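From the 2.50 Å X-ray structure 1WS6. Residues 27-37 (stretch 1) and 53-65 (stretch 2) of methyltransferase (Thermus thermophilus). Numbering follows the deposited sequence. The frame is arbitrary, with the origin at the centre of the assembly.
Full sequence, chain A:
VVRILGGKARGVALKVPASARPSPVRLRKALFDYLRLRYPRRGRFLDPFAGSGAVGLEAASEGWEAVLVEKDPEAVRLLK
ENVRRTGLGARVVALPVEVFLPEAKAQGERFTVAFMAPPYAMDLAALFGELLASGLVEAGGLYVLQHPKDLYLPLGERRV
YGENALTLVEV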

ATOM      1  N   LEU A  27      -4.529  10.965   5.786  1.00 31.11           N
ATOM      2  CA  LEU A  27      -4.539   9.518   5.937  1.00 29.69           C
ATOM      3  C   LEU A  27      -3.093   9.037   5.738  1.00 28.57           C
ATOM      4  O   LEU A  27      -2.480   8.483   6.652  1.00 26.70           O
ATOM      5  N   ARG A  28      -2.554   9.262   4.541  1.00 25.92           N
ATOM      6  CA  ARG A  28      -1.189   8.852   4.233  1.00 25.92           C
ATOM      7  C   ARG A  28      -0.203   9.391   5.253  1.00 25.13           C
ATOM      8  O   ARG A  28       0.654   8.657   5.755  1.00 25.48           O
ATOM      9  N   LYS A  29      -0.324  10.680   5.547  1.00 23.30           N
ATOM     10  CA  LYS A  29       0.560  11.317   6.507  1.00 22.63           C
ATOM     11  C   LYS A  29       0.473  10.651   7.873  1.00 21.54           C
ATOM     12  O   LYS A  29       1.489  10.496   8.551  1.00 20.06           O
ATOM     13  N   ALA A  30      -0.730  10.257   8.282  1.00 20.88           N
ATOM     14  CA  ALA A  30      -0.883   9.622   9.593  1.00 21.64           C
ATOM     15  C   ALA A  30      -0.330   8.205   9.585  1.00 20.68           C
ATOM     16  O   ALA A  30       0.398   7.813  10.495  1.00 22.64           O
ATOM     17  N   LEU A  31      -0.665   7.440   8.555  1.00 19.51           N
ATOM     18  CA  LEU A  31      -0.181   6.073   8.468  1.00 20.21           C
ATOM     19  C   LEU A  31       1.338   6.003   8.616  1.00 20.96           C
ATOM     20  O   LEU A  31       1.853   5.205   9.399  1.00 22.80           O
ATOM     21  N   PHE A  32       2.056   6.840   7.878  1.00 19.32           N
ATOM     22  CA  PHE A  32       3.505   6.812   7.952  1.00 19.20           C
ATOM     23  C   PHE A  32       4.114   7.417   9.214  1.00 20.63           C
ATOM     24  O   PHE A  32       5.199   7.002   9.625  1.00 20.99           O
ATOM     25  N   ASP A  33       3.431   8.374   9.843  1.00 21.43           N
ATOM     26  CA  ASP A  33       3.955   8.941  11.085  1.00 23.60           C
ATOM     27  C   ASP A  33       4.036   7.764  12.042  1.00 25.19           C
ATOM     28  O   ASP A  33       4.994   7.614  12.794  1.00 26.37           O
ATOM     29  N   TYR A  34       3.006   6.928  11.996  1.00 26.13           N
ATOM     30  CA  TYR A  34       2.920   5.749  12.842  1.00 27.28           C
ATOM     31  C   TYR A  34       3.941   4.688  12.447  1.00 27.21           C
ATOM     32  O   TYR A  34       4.652   4.153  13.289  1.00 26.73           O
ATOM     33  N   LEU A  35       4.009   4.392  11.154  1.00 27.29           N
ATOM     34  CA  LEU A  35       4.918   3.381  10.641  1.00 27.61           C
ATOM     35  C   LEU A  35       6.392   3.620  10.920  1.00 29.29           C
ATOM     36  O   LEU A  35       7.114   2.680  11.241  1.00 29.90           O
ATOM     37  N   ARG A  36       6.864   4.855  10.794  1.00 31.46           N
ATOM     38  CA  ARG A  36       8.277   5.086  11.064  1.00 33.89           C
ATOM     39  C   ARG A  36       8.505   5.061  12.580  1.00 35.21           C
ATOM     40  O   ARG A  36       9.593   4.748  13.058  1.00 35.37           O
ATOM     41  N   LEU A  37       7.457   5.364  13.335  1.00 35.64           N
ATOM     42  CA  LEU A  37       7.543   5.346  14.786  1.00 36.51           C
ATOM     43  C   LEU A  37       7.576   3.891  15.269  1.00 35.93           C
ATOM     44  O   LEU A  37       8.326   3.544  16.187  1.00 35.26           O
ATOM     45  N   GLY A  53       0.888   4.626  -7.583  1.00 28.79           N
ATOM     46  CA  GLY A  53       1.863   4.303  -6.554  1.00 27.14           C
ATOM     47  C   GLY A  53       1.966   5.223  -5.343  1.00 25.69           C
ATOM     48  O   GLY A  53       2.953   5.161  -4.607  1.00 26.02           O
ATOM     49  N   ALA A  54       0.951   6.047  -5.106  1.00 22.46           N
ATOM     50  CA  ALA A  54       0.986   6.986  -3.986  1.00 22.10           C
ATOM     51  C   ALA A  54       1.514   6.414  -2.668  1.00 22.40           C
ATOM     52  O   ALA A  54       2.466   6.938  -2.088  1.00 23.36           O
ATOM     53  N   VAL A  55       0.910   5.334  -2.196  1.00 22.99           N
ATOM     54  CA  VAL A  55       1.334   4.751  -0.933  1.00 22.39           C
ATOM     55  C   VAL A  55       2.628   3.942  -1.023  1.00 20.35           C
ATOM     56  O   VAL A  55       3.521   4.104  -0.192  1.00 20.98           O
ATOM     57  N   GLY A  56       2.747   3.091  -2.034  1.00 20.48           N
ATOM     58  CA  GLY A  56       3.956   2.298  -2.176  1.00 21.13           C
ATOM     59  C   GLY A  56       5.216   3.131  -2.422  1.00 23.02           C
ATOM     60  O   GLY A  56       6.308   2.777  -1.963  1.00 23.17           O
ATOM     61  N   LEU A  57       5.082   4.226  -3.164  1.00 20.80           N
ATOM     62  CA  LEU A  57       6.234   5.075  -3.435  1.00 21.27           C
ATOM     63  C   LEU A  57       6.599   5.878  -2.190  1.00 22.05           C
ATOM     64  O   LEU A  57       7.767   6.233  -1.980  1.00 18.38           O
ATOM     65  N   GLU A  58       5.593   6.165  -1.365  1.00 21.19           N
ATOM     66  CA  GLU A  58       5.825   6.906  -0.137  1.00 20.75           C
ATOM     67  C   GLU A  58       6.692   6.022   0.754  1.00 21.15           C
ATOM     68  O   GLU A  58       7.637   6.490   1.383  1.00 22.31           O
ATOM     69  N   ALA A  59       6.370   4.735   0.800  1.00 20.07           N
ATOM     70  CA  ALA A  59       7.142   3.796   1.606  1.00 20.31           C
ATOM     71  C   ALA A  59       8.580   3.749   1.094  1.00 20.50           C
ATOM     72  O   ALA A  59       9.529   3.803   1.877  1.00 21.01           O
ATOM     73  N   ALA A  60       8.735   3.652  -0.223  1.00 18.74           N
ATOM     74  CA  ALA A  60      10.058   3.597  -0.820  1.00 19.85           C
ATOM     75  C   ALA A  60      10.841   4.842  -0.457  1.00 21.55           C
ATOM     76  O   ALA A  60      12.005   4.765  -0.075  1.00 25.71           O
ATOM     77  N   SER A  61      10.194   5.993  -0.567  1.00 22.98           N
ATOM     78  CA  SER A  61      10.841   7.253  -0.258  1.00 22.21           C
ATOM     79  C   SER A  61      11.256   7.321   1.197  1.00 22.84           C
ATOM     80  O   SER A  61      12.178   8.048   1.554  1.00 23.07           O
ATOM     81  N   GLU A  62      10.579   6.557   2.043  1.00 22.14           N
ATOM     82  CA  GLU A  62      10.894   6.601   3.454  1.00 22.04           C
ATOM     83  C   GLU A  62      11.807   5.497   3.941  1.00 21.30           C
ATOM     84  O   GLU A  62      11.917   5.266   5.139  1.00 20.42           O
ATOM     85  N   GLY A  63      12.473   4.827   3.008  1.00 21.62           N
ATOM     86  CA  GLY A  63      13.405   3.783   3.386  1.00 22.51           C
ATOM     87  C   GLY A  63      12.925   2.345   3.380  1.00 23.72           C
ATOM     88  O   GLY A  63      13.673   1.450   3.770  1.00 25.36           O
ATOM     89  N   TRP A  64      11.689   2.106   2.958  1.00 24.11           N
ATOM     90  CA  TRP A  64      11.173   0.740   2.898  1.00 23.39           C
ATOM     91  C   TRP A  64      11.577   0.105   1.580  1.00 23.48           C
ATOM     92  O   TRP A  64      11.832   0.808   0.606  1.00 22.02           O
ATOM     93  N   GLU A  65      11.646  -1.221   1.561  1.00 23.63           N
ATOM     94  CA  GLU A  65      11.955  -1.961   0.339  1.00 24.72           C
ATOM     95  C   GLU A  65      10.541  -2.269  -0.168  1.00 24.13           C
ATOM     96  O   GLU A  65       9.900  -3.228   0.269  1.00 22.89           O
TER

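Phe32 forms the apolar centre of this contact. Its CA-to-CB bond points toward the second stretch, and chi1 is m (-73°). The ring lies against the helix of the second stretch, and no residue of either stretch has more surface covered by the other. Glu58 CG sits over one face of the ring, 3.4 Å from Phe32 CE2 and 3.7 Å from the ring centroid. This is a CH-pi contact, 23° off the ring normal. It is made by the aliphatic part of an acidic side chain; the carboxylate lies beyond it.

The far end of the ring meets small groups. Phe32 CZ is 4.0 Å from Val55 CG2 and 3.7 Å from Val55 O. Phe32 CE1 is 3.8 Å from Ala59 CA and 4.0 Å from Ala59 CB. The CA-to-CB bonds of Val55 (chi1 p) and Ala59 point sideways. The ring touches backbone as well as side-chain atoms of both.

Leu35 and Trp64 extend the apolar contact, and the CA-to-CB bonds of both point toward the other stretch. Leu35 CB is 4.4 Å from Trp64 CZ2, a loose contact. Leu35 O lies at the edge of the indole, 4.2 Å from Trp64 CZ2. Trp64 has chi1 m, while both chi angles of Leu35 lie between wells. The CA-to-CB bond of Leu31 also points toward the second stretch, but Leu31 CD2 stays 4.8 Å from Val55 CG2.

Charged groups border this centre. The CA-to-CB bond of Arg28 points toward the second stretch; chi1 is m, chi2 t and chi3 m. Arg28 CD is 4.4 Å from Ala54 CB. Arg28 NH1 and Glu58 OE1 form a long salt bridge of 4.0 Å. The oxygen lies well out of the guanidinium plane, so only the charges interact. Both atoms also have hydrogen-bond partners elsewhere in the structure.

Glu58 (chi1 t, chi2 p) and Glu62 (chi1 m, chi2 t) bring their carboxylates together. Glu58 OE2 and Glu62 OE2 are 2.5 Å apart, so one acid group probably holds a proton. Glu62 OE2 is also 3.6 Å from Phe32 CB.

Arg36 forms the outer polar edge. Its CA-to-CB bond points sideways, but the chain (chi1 p, chi2 t, chi3 p) brings its end nearer. Arg36 NH2 donates to Glu62 OE1 at 3.1 Å within a salt bridge. Arg36 NE gives the same Glu62 OE1 a weak hydrogen bond of 3.4 Å. Asp33 OD1 accepts from Arg36 NH1 at 2.9 Å, which ties the guanidinium to its own helix as well.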

ATOM      1  CB  LEU A  27      -5.452   8.912   4.866  1.00 31.38           C
ATOM      2  CG  LEU A  27      -5.684   7.411   4.659  1.00 32.45           C
ATOM      3  CD1 LEU A  27      -4.369   6.686   4.374  1.00 31.21           C
ATOM      4  CD2 LEU A  27      -6.366   6.843   5.865  1.00 32.60           C
ATOM      5  CB  ARG A  28      -0.763   9.340   2.849  1.00 27.30           C
ATOM      6  CG  ARG A  28      -1.367   8.582   1.694  1.00 29.78           C
ATOM      7  CD  ARG A  28      -0.810   9.095   0.378  1.00 33.73           C
ATOM      8  NE  ARG A  28      -1.020  10.533   0.204  1.00 35.73           N
ATOM      9  CZ  ARG A  28      -0.135  11.337  -0.374  1.00 36.28           C
ATOM     10  NH1 ARG A  28       1.009  10.836  -0.828  1.00 38.19           N
ATOM     11  NH2 ARG A  28      -0.376  12.638  -0.487  1.00 38.48           N
ATOM     12  CB  LYS A  29       0.226  12.803   6.649  1.00 23.85           C
ATOM     13  CG  LYS A  29       1.120  13.526   7.631  1.00 23.58           C
ATOM     14  CD  LYS A  29       0.802  15.008   7.696  1.00 28.86           C
ATOM     15  CE  LYS A  29       1.878  15.774   8.491  1.00 29.84           C
ATOM     16  NZ  LYS A  29       1.975  15.333   9.912  1.00 29.03           N
ATOM     17  CB  ALA A  30      -2.357   9.611  10.025  1.00 20.80           C
ATOM     18  CB  LEU A  31      -0.583   5.428   7.135  1.00 17.17           C
ATOM     19  CG  LEU A  31       0.038   4.028   7.021  1.00 16.43           C
ATOM     20  CD1 LEU A  31      -0.436   3.177   8.191  1.00 14.08           C
ATOM     21  CD2 LEU A  31      -0.321   3.380   5.706  1.00 13.42           C
ATOM     22  CB  PHE A  32       4.091   7.410   6.668  1.00 18.68           C
ATOM     23  CG  PHE A  32       3.947   6.489   5.480  1.00 18.85           C
ATOM     24  CD1 PHE A  32       4.782   5.390   5.337  1.00 17.73           C
ATOM     25  CD2 PHE A  32       2.907   6.645   4.582  1.00 17.82           C
ATOM     26  CE1 PHE A  32       4.579   4.459   4.331  1.00 16.51           C
ATOM     27  CE2 PHE A  32       2.700   5.714   3.571  1.00 19.47           C
ATOM     28  CZ  PHE A  32       3.541   4.617   3.448  1.00 15.83           C
ATOM     29  CB  ASP A  33       3.006   9.967  11.709  1.00 26.61           C
ATOM     30  CG  ASP A  33       3.044  11.315  11.026  1.00 27.59           C
ATOM     31  OD1 ASP A  33       4.009  11.608  10.286  1.00 26.69           O
ATOM     32  OD2 ASP A  33       2.092  12.092  11.258  1.00 29.39           O
ATOM     33  CB  TYR A  34       1.521   5.148  12.746  1.00 28.98           C
ATOM     34  CG  TYR A  34       1.365   3.875  13.536  1.00 32.87           C
ATOM     35  CD1 TYR A  34       1.350   3.896  14.927  1.00 34.13           C
ATOM     36  CD2 TYR A  34       1.267   2.645  12.897  1.00 32.15           C
ATOM     37  CE1 TYR A  34       1.244   2.733  15.659  1.00 34.11           C
ATOM     38  CE2 TYR A  34       1.162   1.475  13.623  1.00 34.47           C
ATOM     39  CZ  TYR A  34       1.152   1.527  15.003  1.00 36.09           C
ATOM     40  OH  TYR A  34       1.066   0.365  15.735  1.00 39.66           O
ATOM     41  CB  LEU A  35       4.701   3.199   9.139  1.00 26.62           C
ATOM     42  CG  LEU A  35       3.830   2.010   8.724  1.00 27.35           C
ATOM     43  CD1 LEU A  35       2.814   1.686   9.804  1.00 26.24           C
ATOM     44  CD2 LEU A  35       3.147   2.337   7.408  1.00 25.79           C
ATOM     45  CB  ARG A  36       8.750   6.407  10.442  1.00 33.94           C
ATOM     46  CG  ARG A  36       8.372   7.671  11.183  1.00 36.53           C
ATOM     47  CD  ARG A  36       8.985   8.896  10.481  1.00 37.39           C
ATOM     48  NE  ARG A  36       8.327   9.167   9.208  1.00 36.43           N
ATOM     49  CZ  ARG A  36       7.208   9.876   9.091  1.00 36.40           C
ATOM     50  NH1 ARG A  36       6.637  10.391  10.170  1.00 37.99           N
ATOM     51  NH2 ARG A  36       6.645  10.051   7.904  1.00 36.03           N
ATOM     52  CB  LEU A  37       6.335   6.070  15.389  1.00 39.43           C
ATOM     53  CG  LEU A  37       6.285   6.321  16.898  1.00 42.17           C
ATOM     54  CD1 LEU A  37       6.092   5.016  17.662  1.00 44.53           C
ATOM     55  CD2 LEU A  37       7.568   7.009  17.324  1.00 43.59           C
ATOM     56  CB  ALA A  54      -0.388   7.587  -3.772  1.00 18.23           C
ATOM     57  CB  VAL A  55       0.188   3.894  -0.315  1.00 22.89           C
ATOM     58  CG1 VAL A  55      -0.238   2.798  -1.291  1.00 26.10           C
ATOM     59  CG2 VAL A  55       0.641   3.302   1.017  1.00 22.85           C
ATOM     60  CB  LEU A  57       5.947   6.011  -4.608  1.00 19.35           C
ATOM     61  CG  LEU A  57       5.887   5.298  -5.963  1.00 22.80           C
ATOM     62  CD1 LEU A  57       5.563   6.291  -7.079  1.00 23.41           C
ATOM     63  CD2 LEU A  57       7.231   4.624  -6.228  1.00 21.37           C
ATOM     64  CB  GLU A  58       4.500   7.217   0.552  1.00 19.78           C
ATOM     65  CG  GLU A  58       4.630   7.988   1.859  1.00 20.30           C
ATOM     66  CD  GLU A  58       5.073   9.431   1.657  1.00 21.67           C
ATOM     67  OE1 GLU A  58       4.584  10.082   0.710  1.00 21.81           O
ATOM     68  OE2 GLU A  58       5.898   9.918   2.456  1.00 20.09           O
ATOM     69  CB  ALA A  59       6.515   2.394   1.544  1.00 19.00           C
ATOM     70  CB  ALA A  60       9.947   3.477  -2.321  1.00 18.86           C
ATOM     71  CB  SER A  61       9.903   8.422  -0.562  1.00 22.29           C
ATOM     72  OG  SER A  61      10.506   9.656  -0.214  1.00 20.34           O
ATOM     73  CB  GLU A  62       9.603   6.654   4.279  1.00 23.23           C
ATOM     74  CG  GLU A  62       8.939   8.025   4.204  1.00 23.00           C
ATOM     75  CD  GLU A  62       7.691   8.151   5.055  1.00 25.97           C
ATOM     76  OE1 GLU A  62       7.694   7.700   6.225  1.00 23.20           O
ATOM     77  OE2 GLU A  62       6.706   8.730   4.551  1.00 28.15           O
ATOM     78  CB  TRP A  64       9.649   0.726   2.965  1.00 23.87           C
ATOM     79  CG  TRP A  64       9.095   1.163   4.259  1.00 22.89           C
ATOM     80  CD1 TRP A  64       8.879   2.443   4.675  1.00 24.04           C
ATOM     81  CD2 TRP A  64       8.730   0.316   5.345  1.00 21.11           C
ATOM     82  NE1 TRP A  64       8.396   2.444   5.966  1.00 23.98           N
ATOM     83  CE2 TRP A  64       8.301   1.145   6.398  1.00 22.89           C
ATOM     84  CE3 TRP A  64       8.731  -1.066   5.533  1.00 20.14           C
ATOM     85  CZ2 TRP A  64       7.879   0.635   7.619  1.00 23.19           C
ATOM     86  CZ3 TRP A  64       8.313  -1.568   6.742  1.00 21.01           C
ATOM     87  CH2 TRP A  64       7.893  -0.723   7.771  1.00 20.98           C
ATOM     88  CB  GLU A  65      12.704  -3.257   0.665  1.00 27.47           C
ATOM     89  CG  GLU A  65      13.336  -3.920  -0.553  1.00 33.66           C
ATOM     90  CD  GLU A  65      13.911  -5.303  -0.257  1.00 35.53           C
ATOM     91  OE1 GLU A  65      14.592  -5.454   0.784  1.00 36.59           O
ATOM     92  OE2 GLU A  65      13.689  -6.227  -1.074  1.00 33.15           O
TER